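Local coordinates for nicotinate phosphoribosyltransferase (Porphyromonas gingivalis, PDB 2IM5), which probably catalyses the ATP-dependent transfer of the phosphoribosyl group of 5-phosphoribosyl 1-diphosphate to nicotinate, forming nicotinate mononucleotide for NAD(+) biosynthesis, at residues His158-Ser163 and Glu315-Cys320; Gln217-Ile222 and Tyr230-Asp235; Glu280-Lys285 and Lys300-Ser305; Leu351-Met356 and Trp362-Lys367. All blocks are in the same frame, centred on the assembly; numbering follows the deposited sequence.

The four contacts form two neighbouring pairs, both within the NAPRTase family region. Interactions 1 and 3 have centres about 11 Å apart and share the parallel sheet: strand 301-304 leads directly into helix 310-320, whose Ile316 and Cys320 touch Phe304. Interactions 2 and 4, centres about 12 Å apart, meet where helix 213-223 packs on strands 347-355 and 363-364 of the antiparallel sheet. Centres of interactions 1 and 4 lie about 35 Å apart, on opposite sides of the chain's centre. Along the sequence, interactions 2 and 3 follow one another inside the loop closed by interaction 1, and interaction 4 comes last. Interaction 2 joins two helices beside the antiparallel sheet, whose edge hairpin is interaction 4.

Interaction 1: residues His158-Ser163 and Glu315-Cys320; sequences HRATFS and EIQKLC
With CG of Gln317 trans to its own backbone N (chi1 -172°) and the chain extended beyond it, the side chain spans the gap from its helix and lays its amide against the backbone of His158 and Arg159. NE2 is the working end. It donates to O of Arg159 at 3.2 Å, with a bent N-H...O angle of 136°; the oxygen lies in the amide plane of Gln317, whereas the nitrogen stands above the Arg159 carbonyl plane, 58° out of it. A second, weak bond runs from the same NE2 to O of His158 at 3.3 Å, so two successive carbonyls share one amide nitrogen and help fix how the amide is turned. Its other branch, OE1, lies against CB of Ala160 at 3.5 Å, a plain van der Waals touch. The two carbonyls are available because the chain is just leaving helix 141-157: Arg159 has a positive phi and closes a Schellman motif, and its guanidinium extends off from Gln317. His158, with ND1 bonded to Leu154 O, is tied back to the last turn of that helix. Beyond Ala160 the chain enters strand 162-164, which lies between strands 191-194 and 325-330 of the parallel sheet, while helix 310-320 also packs through Ile316, Leu319 and Cys320 on helix 279-292 and strand 325-330.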
# COMPACT_ATOMS: atom_id res chain seq x y z
N HIS A 158 24.14 6.81 6.35
CA HIS A 158 23.33 7.71 7.18
C HIS A 158 22.42 6.98 8.16
O HIS A 158 21.65 7.62 8.89
CB HIS A 158 22.49 8.65 6.31
CG HIS A 158 23.28 9.65 5.54
ND1 HIS A 158 24.06 9.32 4.45
CD2 HIS A 158 23.45 10.99 5.72
CE1 HIS A 158 24.66 10.40 3.99
NE2 HIS A 158 24.31 11.42 4.75
N ARG A 159 22.51 5.65 8.20
CA ARG A 159 21.69 4.86 9.10
C ARG A 159 20.21 5.22 8.96
O ARG A 159 19.51 5.41 9.95
CB ARG A 159 22.14 5.08 10.54
CG ARG A 159 23.56 4.62 10.81
CD ARG A 159 24.03 5.05 12.18
NE ARG A 159 25.39 4.59 12.44
CZ ARG A 159 25.73 3.32 12.64
NH1 ARG A 159 24.80 2.37 12.61
NH2 ARG A 159 26.99 3.00 12.86
N ALA A 160 19.76 5.31 7.72
CA ALA A 160 18.37 5.64 7.43
C ALA A 160 17.56 4.36 7.28
O ALA A 160 17.63 3.70 6.23
CB ALA A 160 18.29 6.48 6.16
N THR A 161 16.82 4.00 8.32
CA THR A 161 15.98 2.80 8.30
C THR A 161 14.93 2.92 7.21
O THR A 161 14.12 3.85 7.24
CB THR A 161 15.27 2.60 9.65
OG1 THR A 161 16.24 2.46 10.69
CG2 THR A 161 14.38 1.35 9.61
N PHE A 162 14.93 1.99 6.26
CA PHE A 162 13.96 2.05 5.18
C PHE A 162 13.46 0.68 4.75
O PHE A 162 14.09 -0.34 5.03
CB PHE A 162 14.56 2.78 3.98
CG PHE A 162 15.54 1.94 3.18
CD1 PHE A 162 15.12 1.29 2.02
CD2 PHE A 162 16.85 1.79 3.60
CE1 PHE A 162 16.01 0.49 1.29
CE2 PHE A 162 17.74 1.00 2.88
CZ PHE A 162 17.32 0.35 1.73
N SER A 163 12.32 0.68 4.07
CA SER A 163 11.70 -0.54 3.56
C SER A 163 11.39 -0.33 2.09
O SER A 163 11.18 0.81 1.65
CB SER A 163 10.40 -0.85 4.32
OG SER A 163 10.63 -1.16 5.69
N GLU A 315 17.02 14.08 4.37
CA GLU A 315 16.59 15.42 4.75
C GLU A 315 15.52 15.36 5.84
O GLU A 315 15.60 16.08 6.84
CB GLU A 315 16.04 16.18 3.54
CG GLU A 315 17.09 16.58 2.52
CD GLU A 315 16.49 16.88 1.15
OE1 GLU A 315 15.40 17.50 1.11
OE2 GLU A 315 17.10 16.50 0.13
N ILE A 316 14.52 14.51 5.66
CA ILE A 316 13.45 14.36 6.65
C ILE A 316 14.05 13.85 7.95
O ILE A 316 13.63 14.24 9.04
CB ILE A 316 12.38 13.35 6.16
CG1 ILE A 316 11.65 13.91 4.94
CG2 ILE A 316 11.37 13.07 7.29
CD1 ILE A 316 10.66 12.94 4.30
N GLN A 317 15.04 12.98 7.83
CA GLN A 317 15.72 12.41 8.98
C GLN A 317 16.30 13.53 9.85
O GLN A 317 16.25 13.45 11.08
CB GLN A 317 16.81 11.45 8.47
CG GLN A 317 17.51 10.61 9.51
CD GLN A 317 18.32 9.49 8.89
OE1 GLN A 317 18.75 9.58 7.73
NE2 GLN A 317 18.55 8.42 9.64
N LYS A 318 16.81 14.58 9.22
CA LYS A 318 17.37 15.71 9.96
C LYS A 318 16.26 16.46 10.70
O LYS A 318 16.41 16.84 11.85
CB LYS A 318 18.09 16.68 9.02
CG LYS A 318 19.24 16.08 8.24
CD LYS A 318 19.91 17.12 7.35
CE LYS A 318 20.89 16.48 6.37
NZ LYS A 318 21.88 15.62 7.07
N LEU A 319 15.15 16.68 10.00
CA LEU A 319 14.00 17.36 10.59
C LEU A 319 13.49 16.66 11.85
O LEU A 319 13.01 17.31 12.78
CB LEU A 319 12.86 17.43 9.58
CG LEU A 319 12.79 18.60 8.59
CD1 LEU A 319 14.18 18.98 8.11
CD2 LEU A 319 11.88 18.22 7.43
N CYS A 320 13.61 15.33 11.89
CA CYS A 320 13.14 14.56 13.03
C CYS A 320 14.13 14.47 14.18
O CYS A 320 13.74 14.22 15.32
CB CYS A 320 12.79 13.14 12.59
SG CYS A 320 11.36 13.04 11.51

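Interaction 2: residues Gln217-Ile222 and Tyr230-Asp235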
# COMPACT_ATOMS: atom_id res chain seq x y z
N GLN A 217 -11.13 3.89 4.78
CA GLN A 217 -12.18 4.29 3.84
C GLN A 217 -13.41 3.39 3.93
O GLN A 217 -14.54 3.85 3.82
CB GLN A 217 -11.62 4.24 2.42
CG GLN A 217 -10.62 5.32 2.12
CD GLN A 217 -10.08 5.21 0.71
OE1 GLN A 217 -9.24 4.35 0.42
NE2 GLN A 217 -10.58 6.05 -0.19
N PHE A 218 -13.19 2.09 4.12
CA PHE A 218 -14.29 1.15 4.25
C PHE A 218 -15.11 1.58 5.47
O PHE A 218 -16.34 1.68 5.40
CB PHE A 218 -13.77 -0.27 4.45
CG PHE A 218 -14.84 -1.27 4.78
CD1 PHE A 218 -15.75 -1.69 3.81
CD2 PHE A 218 -14.96 -1.78 6.08
CE1 PHE A 218 -16.75 -2.61 4.12
CE2 PHE A 218 -15.96 -2.70 6.40
CZ PHE A 218 -16.86 -3.11 5.42
N HIS A 219 -14.42 1.87 6.57
CA HIS A 219 -15.08 2.28 7.80
C HIS A 219 -15.81 3.61 7.63
O HIS A 219 -16.87 3.82 8.21
CB HIS A 219 -14.06 2.36 8.95
CG HIS A 219 -13.61 1.01 9.44
ND1 HIS A 219 -14.19 0.39 10.53
CD2 HIS A 219 -12.68 0.15 8.97
CE1 HIS A 219 -13.63 -0.80 10.70
NE2 HIS A 219 -12.71 -0.96 9.77
N GLY A 220 -15.24 4.50 6.83
CA GLY A 220 -15.88 5.78 6.61
C GLY A 220 -17.18 5.62 5.84
O GLY A 220 -18.17 6.29 6.11
N ALA A 221 -17.18 4.72 4.87
CA ALA A 221 -18.36 4.47 4.05
C ALA A 221 -19.47 3.77 4.83
O ALA A 221 -20.64 4.08 4.66
CB ALA A 221 -17.98 3.64 2.83
N ILE A 222 -19.08 2.83 5.69
CA ILE A 222 -20.05 2.08 6.48
C ILE A 222 -20.49 2.78 7.78
O ILE A 222 -21.68 2.87 8.06
CB ILE A 222 -19.49 0.68 6.86
CG1 ILE A 222 -19.09 -0.08 5.60
CG2 ILE A 222 -20.52 -0.11 7.64
CD1 ILE A 222 -20.21 -0.23 4.57
N TYR A 230 -11.53 6.36 14.34
CA TYR A 230 -11.63 5.69 15.64
C TYR A 230 -12.02 4.21 15.54
O TYR A 230 -11.33 3.34 16.09
CB TYR A 230 -12.64 6.40 16.54
CG TYR A 230 -12.70 5.81 17.93
CD1 TYR A 230 -11.78 6.19 18.91
CD2 TYR A 230 -13.64 4.84 18.24
CE1 TYR A 230 -11.81 5.61 20.18
CE2 TYR A 230 -13.68 4.24 19.50
CZ TYR A 230 -12.76 4.63 20.46
OH TYR A 230 -12.81 4.04 21.70
N VAL A 231 -13.11 3.91 14.85
CA VAL A 231 -13.56 2.52 14.71
C VAL A 231 -12.57 1.68 13.89
O VAL A 231 -12.40 0.49 14.15
CB VAL A 231 -14.94 2.45 14.06
CG1 VAL A 231 -15.44 1.00 14.05
CG2 VAL A 231 -15.92 3.32 14.84
N ALA A 232 -11.92 2.30 12.91
CA ALA A 232 -10.94 1.58 12.11
C ALA A 232 -9.78 1.11 13.02
O ALA A 232 -9.33 -0.03 12.92
CB ALA A 232 -10.40 2.47 10.99
N MET A 233 -9.32 1.99 13.90
CA MET A 233 -8.24 1.64 14.82
C MET A 233 -8.69 0.57 15.83
O MET A 233 -7.96 -0.37 16.11
CB MET A 233 -7.72 2.89 15.57
CG MET A 233 -6.87 3.85 14.71
SD MET A 233 -6.15 5.23 15.66
CE MET A 233 -4.55 4.89 15.51
N GLU A 234 -9.90 0.72 16.38
CA GLU A 234 -10.42 -0.25 17.34
C GLU A 234 -10.55 -1.63 16.69
O GLU A 234 -10.22 -2.64 17.31
CB GLU A 234 -11.78 0.19 17.89
CG GLU A 234 -11.70 1.31 18.91
CD GLU A 234 -11.21 0.83 20.27
OE1 GLU A 234 -12.02 0.26 21.03
OE2 GLU A 234 -10.02 1.01 20.58
N ASP A 235 -11.02 -1.66 15.45
CA ASP A 235 -11.16 -2.93 14.75
C ASP A 235 -9.80 -3.54 14.43
O ASP A 235 -9.62 -4.76 14.50
CB ASP A 235 -11.98 -2.76 13.46
CG ASP A 235 -13.46 -2.52 13.75
OD1 ASP A 235 -13.88 -2.71 14.91
OD2 ASP A 235 -14.22 -2.16 12.82
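The imidazole of His219 lies between the two helices and makes every contact from its side, pressing one face on the backbone of Ala232. CA of Ala232 sits over the middle of the His219 ring, 3.7 Å from its centroid and only 2° off the normal, a CH-pi contact that holds whichever way round the ring is built. CB of Ala232 adds to the same patch, and the small side chain lets the ring approach so closely: CA of His219 and CA of Ala232 are 6.0 Å apart. This is the tight, buried part. Around it the contact thins. On one side a methyl of Val231, CG1, reaches the ring obliquely; on another the carboxylate of Asp235 comes up to the ring edge in its plane, the two planes turned 49° apart. The imidazole is probably modelled flipped, and the close approach of its edge to OD2 is doubtful in detail; with the ring turned back, a hydrogen bond to Asp235 is possible. Val231 and Asp235 are partly exposed, whereas His219 and Ala232 are buried. Trp215, one turn earlier in the first helix, meets His219 edge-to-face and bonds through NE1 to Ala232 O. The axes of 217-222 and 230-235 approach to 9.1 Å at 125°. Helices 213-223, which begins at the predicted phosphohistidine His213 (unphosphorylated here), and 228-240 are thus consecutive helices, joined by a short connection and packed obliquely antiparallel, in the TIM-barrel-related part of the NAPRTase family fold.

Interaction 3: residues Glu280-Lys285 and Lys300-Ser305; sequences EIFIEK and KYIIFS
Two isoleucine-phenylalanine pairs, Phe282 with Ile302 and Ile283 with Phe304, carry this apolar contact. CE2 of Phe282 meets CD1 of Ile302 at 3.7 Å, and the methyl lies near the plane of the ring, so it is the ring edge and not a face that is touched; CG2 of Ile302 meets CE2 of Phe282 at 3.8 Å. The two chains run alongside, pointing opposite ways. In the second pair CG1 of Ile283 reaches CZ of Phe304 at 3.9 Å, again at the ring edge, the side chains set roughly perpendicular. Between the pairs Ile283 and Ile302 touch more loosely, CG1 to CD1. Phe282 is directed at the strand by a chi1 of -179°, which sets its CG trans to the backbone N. CG2 of Ile302 also rests on one face of the Phe304 ring, offset toward its rim, so neighbouring side chains of the strand support one another beneath the helix. Helix 279-292 and strand 301-304 belong to the beta-alpha-beta unit that starts with strand 271-274: the helix runs back over the parallel sheet of the TIM-barrel-like domain, the directions of 280-285 and 301-304 being 157° apart. Farther out, the Phe282 ring meets His274 and touches Leu272 of the preceding strand, while Phe304 lies by Phe328 and is backed by Ile316 and Cys320 of helix 310-320. Away from these four side chains, Glu284 forms a salt bridge with Arg323 and Lys285 one with Asp255.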
# COMPACT_ATOMS: atom_id res chain seq x y z
N GLU A 280 7.58 18.27 7.03
CA GLU A 280 7.91 19.14 8.15
C GLU A 280 6.64 19.60 8.87
O GLU A 280 6.61 19.71 10.09
CB GLU A 280 8.71 20.35 7.66
CG GLU A 280 9.01 21.38 8.73
CD GLU A 280 10.24 22.22 8.40
OE1 GLU A 280 10.48 22.50 7.20
OE2 GLU A 280 10.96 22.61 9.35
N ILE A 281 5.59 19.88 8.10
CA ILE A 281 4.33 20.30 8.68
C ILE A 281 3.71 19.12 9.44
O ILE A 281 3.15 19.29 10.52
CB ILE A 281 3.36 20.79 7.59
CG1 ILE A 281 3.85 22.15 7.06
CG2 ILE A 281 1.94 20.92 8.14
CD1 ILE A 281 3.07 22.66 5.88
N PHE A 282 3.82 17.92 8.87
CA PHE A 282 3.28 16.73 9.50
C PHE A 282 3.99 16.48 10.84
O PHE A 282 3.35 16.17 11.84
CB PHE A 282 3.48 15.51 8.60
CG PHE A 282 2.92 14.24 9.17
CD1 PHE A 282 1.59 13.89 8.95
CD2 PHE A 282 3.72 13.40 9.95
CE1 PHE A 282 1.05 12.72 9.49
CE2 PHE A 282 3.20 12.24 10.50
CZ PHE A 282 1.86 11.89 10.27
N ILE A 283 5.31 16.63 10.85
CA ILE A 283 6.08 16.42 12.07
C ILE A 283 5.61 17.34 13.20
O ILE A 283 5.46 16.90 14.35
CB ILE A 283 7.59 16.64 11.81
CG1 ILE A 283 8.09 15.57 10.83
CG2 ILE A 283 8.36 16.58 13.12
CD1 ILE A 283 9.49 15.80 10.31
N GLU A 284 5.36 18.61 12.88
CA GLU A 284 4.89 19.57 13.88
C GLU A 284 3.54 19.15 14.46
O GLU A 284 3.37 19.15 15.68
CB GLU A 284 4.72 20.97 13.27
CG GLU A 284 6.00 21.61 12.78
CD GLU A 284 7.11 21.56 13.80
OE1 GLU A 284 6.87 21.92 14.98
OE2 GLU A 284 8.23 21.15 13.42
N LYS A 285 2.59 18.82 13.59
CA LYS A 285 1.26 18.40 14.04
C LYS A 285 1.34 17.19 14.96
O LYS A 285 0.71 17.17 16.02
CB LYS A 285 0.37 18.06 12.84
CG LYS A 285 0.03 19.24 11.94
CD LYS A 285 -0.78 18.78 10.73
CE LYS A 285 -1.22 19.96 9.86
NZ LYS A 285 -1.83 19.47 8.57
N LYS A 300 7.97 7.56 20.00
CA LYS A 300 7.15 7.18 18.86
C LYS A 300 7.94 7.28 17.56
O LYS A 300 9.01 7.90 17.52
CB LYS A 300 5.91 8.08 18.77
CG LYS A 300 5.03 8.05 20.02
CD LYS A 300 4.46 6.65 20.28
CE LYS A 300 3.54 6.67 21.51
NZ LYS A 300 2.94 5.32 21.76
N TYR A 301 7.41 6.67 16.51
CA TYR A 301 8.06 6.68 15.19
C TYR A 301 7.11 7.19 14.13
O TYR A 301 5.89 7.10 14.26
CB TYR A 301 8.45 5.25 14.76
CG TYR A 301 9.28 4.46 15.74
CD1 TYR A 301 10.62 4.17 15.48
CD2 TYR A 301 8.72 3.98 16.93
CE1 TYR A 301 11.39 3.42 16.37
CE2 TYR A 301 9.48 3.23 17.83
CZ TYR A 301 10.81 2.96 17.55
OH TYR A 301 11.55 2.21 18.44
N ILE A 302 7.68 7.73 13.06
CA ILE A 302 6.89 8.18 11.92
C ILE A 302 7.51 7.50 10.72
O ILE A 302 8.73 7.59 10.51
CB ILE A 302 6.94 9.69 11.68
CG1 ILE A 302 6.22 10.44 12.78
CG2 ILE A 302 6.29 10.00 10.32
CD1 ILE A 302 6.27 11.95 12.62
N ILE A 303 6.69 6.80 9.95
CA ILE A 303 7.16 6.14 8.75
C ILE A 303 6.72 7.05 7.61
O ILE A 303 5.53 7.27 7.40
CB ILE A 303 6.55 4.70 8.61
CG1 ILE A 303 6.80 4.17 7.20
CG2 ILE A 303 5.08 4.71 8.93
CD1 ILE A 303 8.22 3.79 6.94
N PHE A 304 7.70 7.61 6.90
CA PHE A 304 7.45 8.52 5.78
C PHE A 304 7.49 7.70 4.50
O PHE A 304 8.42 6.94 4.27
CB PHE A 304 8.53 9.60 5.75
CG PHE A 304 8.59 10.46 6.99
CD1 PHE A 304 7.85 11.63 7.07
CD2 PHE A 304 9.39 10.09 8.07
CE1 PHE A 304 7.90 12.43 8.21
CE2 PHE A 304 9.45 10.88 9.22
CZ PHE A 304 8.71 12.05 9.28
N SER A 305 6.48 7.86 3.65
CA SER A 305 6.43 7.09 2.42
C SER A 305 5.88 7.84 1.20
O SER A 305 5.46 7.22 0.23
CB SER A 305 5.57 5.84 2.64
OG SER A 305 4.25 6.23 2.98

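Interaction 4: residues Leu351-Met356 and Trp362-Lys367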
# COMPACT_ATOMS: atom_id res chain seq x y z
N LEU A 351 -10.43 1.33 -3.81
CA LEU A 351 -11.74 0.86 -3.39
C LEU A 351 -12.65 2.04 -3.70
O LEU A 351 -12.50 3.12 -3.13
CB LEU A 351 -11.76 0.57 -1.89
CG LEU A 351 -13.11 0.10 -1.34
CD1 LEU A 351 -13.53 -1.18 -2.05
CD2 LEU A 351 -13.02 -0.11 0.17
N TRP A 352 -13.59 1.84 -4.61
CA TRP A 352 -14.50 2.91 -5.02
C TRP A 352 -15.83 2.92 -4.27
O TRP A 352 -16.41 3.98 -4.05
CB TRP A 352 -14.76 2.80 -6.52
CG TRP A 352 -15.40 4.02 -7.09
CD1 TRP A 352 -16.72 4.20 -7.37
CD2 TRP A 352 -14.75 5.25 -7.40
NE1 TRP A 352 -16.94 5.48 -7.84
CE2 TRP A 352 -15.74 6.14 -7.86
CE3 TRP A 352 -13.42 5.69 -7.32
CZ2 TRP A 352 -15.44 7.45 -8.26
CZ3 TRP A 352 -13.12 6.99 -7.72
CH2 TRP A 352 -14.13 7.86 -8.18
N LYS A 353 -16.31 1.75 -3.89
CA LYS A 353 -17.56 1.63 -3.16
C LYS A 353 -17.62 0.28 -2.46
O LYS A 353 -16.90 -0.66 -2.83
CB LYS A 353 -18.75 1.80 -4.10
CG LYS A 353 -18.87 0.73 -5.16
CD LYS A 353 -20.11 0.95 -6.02
CE LYS A 353 -20.29 -0.18 -7.02
NZ LYS A 353 -21.47 0.03 -7.89
N CYS A 354 -18.48 0.18 -1.45
CA CYS A 354 -18.62 -1.05 -0.69
C CYS A 354 -19.99 -1.13 -0.02
O CYS A 354 -20.77 -0.18 -0.05
CB CYS A 354 -17.54 -1.11 0.39
SG CYS A 354 -17.58 0.31 1.51
N LYS A 355 -20.25 -2.29 0.57
CA LYS A 355 -21.49 -2.53 1.30
C LYS A 355 -21.16 -3.54 2.39
O LYS A 355 -20.22 -4.32 2.26
CB LYS A 355 -22.57 -3.06 0.36
CG LYS A 355 -22.17 -4.28 -0.43
CD LYS A 355 -23.36 -4.87 -1.17
CE LYS A 355 -23.98 -3.90 -2.15
NZ LYS A 355 -25.15 -4.52 -2.84
N MET A 356 -21.94 -3.53 3.48
CA MET A 356 -21.72 -4.42 4.61
C MET A 356 -22.10 -5.88 4.31
O MET A 356 -21.46 -6.81 4.77
CB MET A 356 -22.52 -3.93 5.82
CG MET A 356 -22.14 -4.64 7.11
SD MET A 356 -20.44 -4.27 7.61
CE MET A 356 -20.77 -3.32 9.08
N TRP A 362 -25.03 0.23 -1.79
CA TRP A 362 -23.64 0.56 -2.06
C TRP A 362 -23.34 1.91 -1.43
O TRP A 362 -24.19 2.80 -1.42
CB TRP A 362 -23.37 0.66 -3.56
CG TRP A 362 -23.22 -0.66 -4.24
CD1 TRP A 362 -24.11 -1.26 -5.09
CD2 TRP A 362 -22.10 -1.55 -4.14
NE1 TRP A 362 -23.61 -2.46 -5.53
CE2 TRP A 362 -22.38 -2.67 -4.96
CE3 TRP A 362 -20.89 -1.51 -3.44
CZ2 TRP A 362 -21.49 -3.74 -5.10
CZ3 TRP A 362 -20.00 -2.57 -3.57
CH2 TRP A 362 -20.31 -3.67 -4.40
N HIS A 363 -22.13 2.06 -0.90
CA HIS A 363 -21.70 3.30 -0.28
C HIS A 363 -20.37 3.68 -0.92
O HIS A 363 -19.44 2.86 -0.96
CB HIS A 363 -21.52 3.11 1.23
CG HIS A 363 -22.76 2.67 1.94
ND1 HIS A 363 -23.82 3.52 2.18
CD2 HIS A 363 -23.13 1.46 2.42
CE1 HIS A 363 -24.79 2.85 2.78
NE2 HIS A 363 -24.40 1.60 2.93
N TYR A 364 -20.27 4.90 -1.43
CA TYR A 364 -19.04 5.36 -2.06
C TYR A 364 -17.96 5.65 -1.03
O TYR A 364 -18.26 6.12 0.07
CB TYR A 364 -19.29 6.63 -2.87
CG TYR A 364 -20.06 6.39 -4.14
CD1 TYR A 364 -19.62 5.45 -5.07
CD2 TYR A 364 -21.23 7.10 -4.41
CE1 TYR A 364 -20.32 5.21 -6.25
CE2 TYR A 364 -21.95 6.87 -5.59
CZ TYR A 364 -21.49 5.92 -6.50
OH TYR A 364 -22.19 5.68 -7.66
N CYS A 365 -16.72 5.38 -1.41
CA CYS A 365 -15.57 5.62 -0.54
C CYS A 365 -14.81 6.83 -1.07
O CYS A 365 -14.72 7.04 -2.28
CB CYS A 365 -14.62 4.42 -0.53
SG CYS A 365 -15.33 2.87 0.10
N VAL A 366 -14.27 7.64 -0.17
CA VAL A 366 -13.51 8.80 -0.58
C VAL A 366 -12.23 8.89 0.23
O VAL A 366 -12.08 8.23 1.25
CB VAL A 366 -14.31 10.12 -0.41
CG1 VAL A 366 -15.62 10.04 -1.16
CG2 VAL A 366 -14.56 10.39 1.05
N LYS A 367 -11.31 9.71 -0.26
CA LYS A 367 -10.03 9.94 0.40
C LYS A 367 -9.70 11.41 0.19
O LYS A 367 -9.81 11.90 -0.93
CB LYS A 367 -8.94 9.07 -0.21
CG LYS A 367 -7.57 9.34 0.38
CD LYS A 367 -6.50 8.56 -0.34
CE LYS A 367 -5.12 9.09 0.02
NZ LYS A 367 -4.06 8.42 -0.80
O HOH W 1 -11.93 6.13 -3.45
O HOH W 2 -16.09 6.98 -4.65
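Trp362 lies sandwiched between Lys353 and Lys355, and this cation-pi pair dominates the side-chain contact. Over one face NZ of Lys353 stands 3.9 Å from the centroid of the Trp362 five-membered ring, 2° off its normal; over the opposite face NZ of Lys355 is 4.0 Å from the same Trp362 centroid. Their CE methylenes make CH-pi contacts. Lys353 reaches out extended, whereas Lys355 bends back at chi3 (60°). Backbone bonds form the antiparallel ladder: Cys354 and His363 exchange two, N of Cys354 to O of His363 at 2.9 Å and N of His363 to O of Cys354 at 2.8 Å. Beyond Tyr364, N of Cys365 gives a nearly straight bond, 3.0 Å, to O of Trp352. Two waters bridge this end, joining O of Cys365 to O of Leu351 and O of Trp352. Apolar packing gathers SG of Cys354, SG of Cys365 and CD2 of Leu351, while the Trp352 and Tyr364 rings meet obliquely. Trp352 and Lys353 form a classic beta bulge opposite Glu31. Besides the backbone bonds, the indole probably tempers both lysine charges, helped at Lys355 by weak bonds to Ala358 O and Asp360 O.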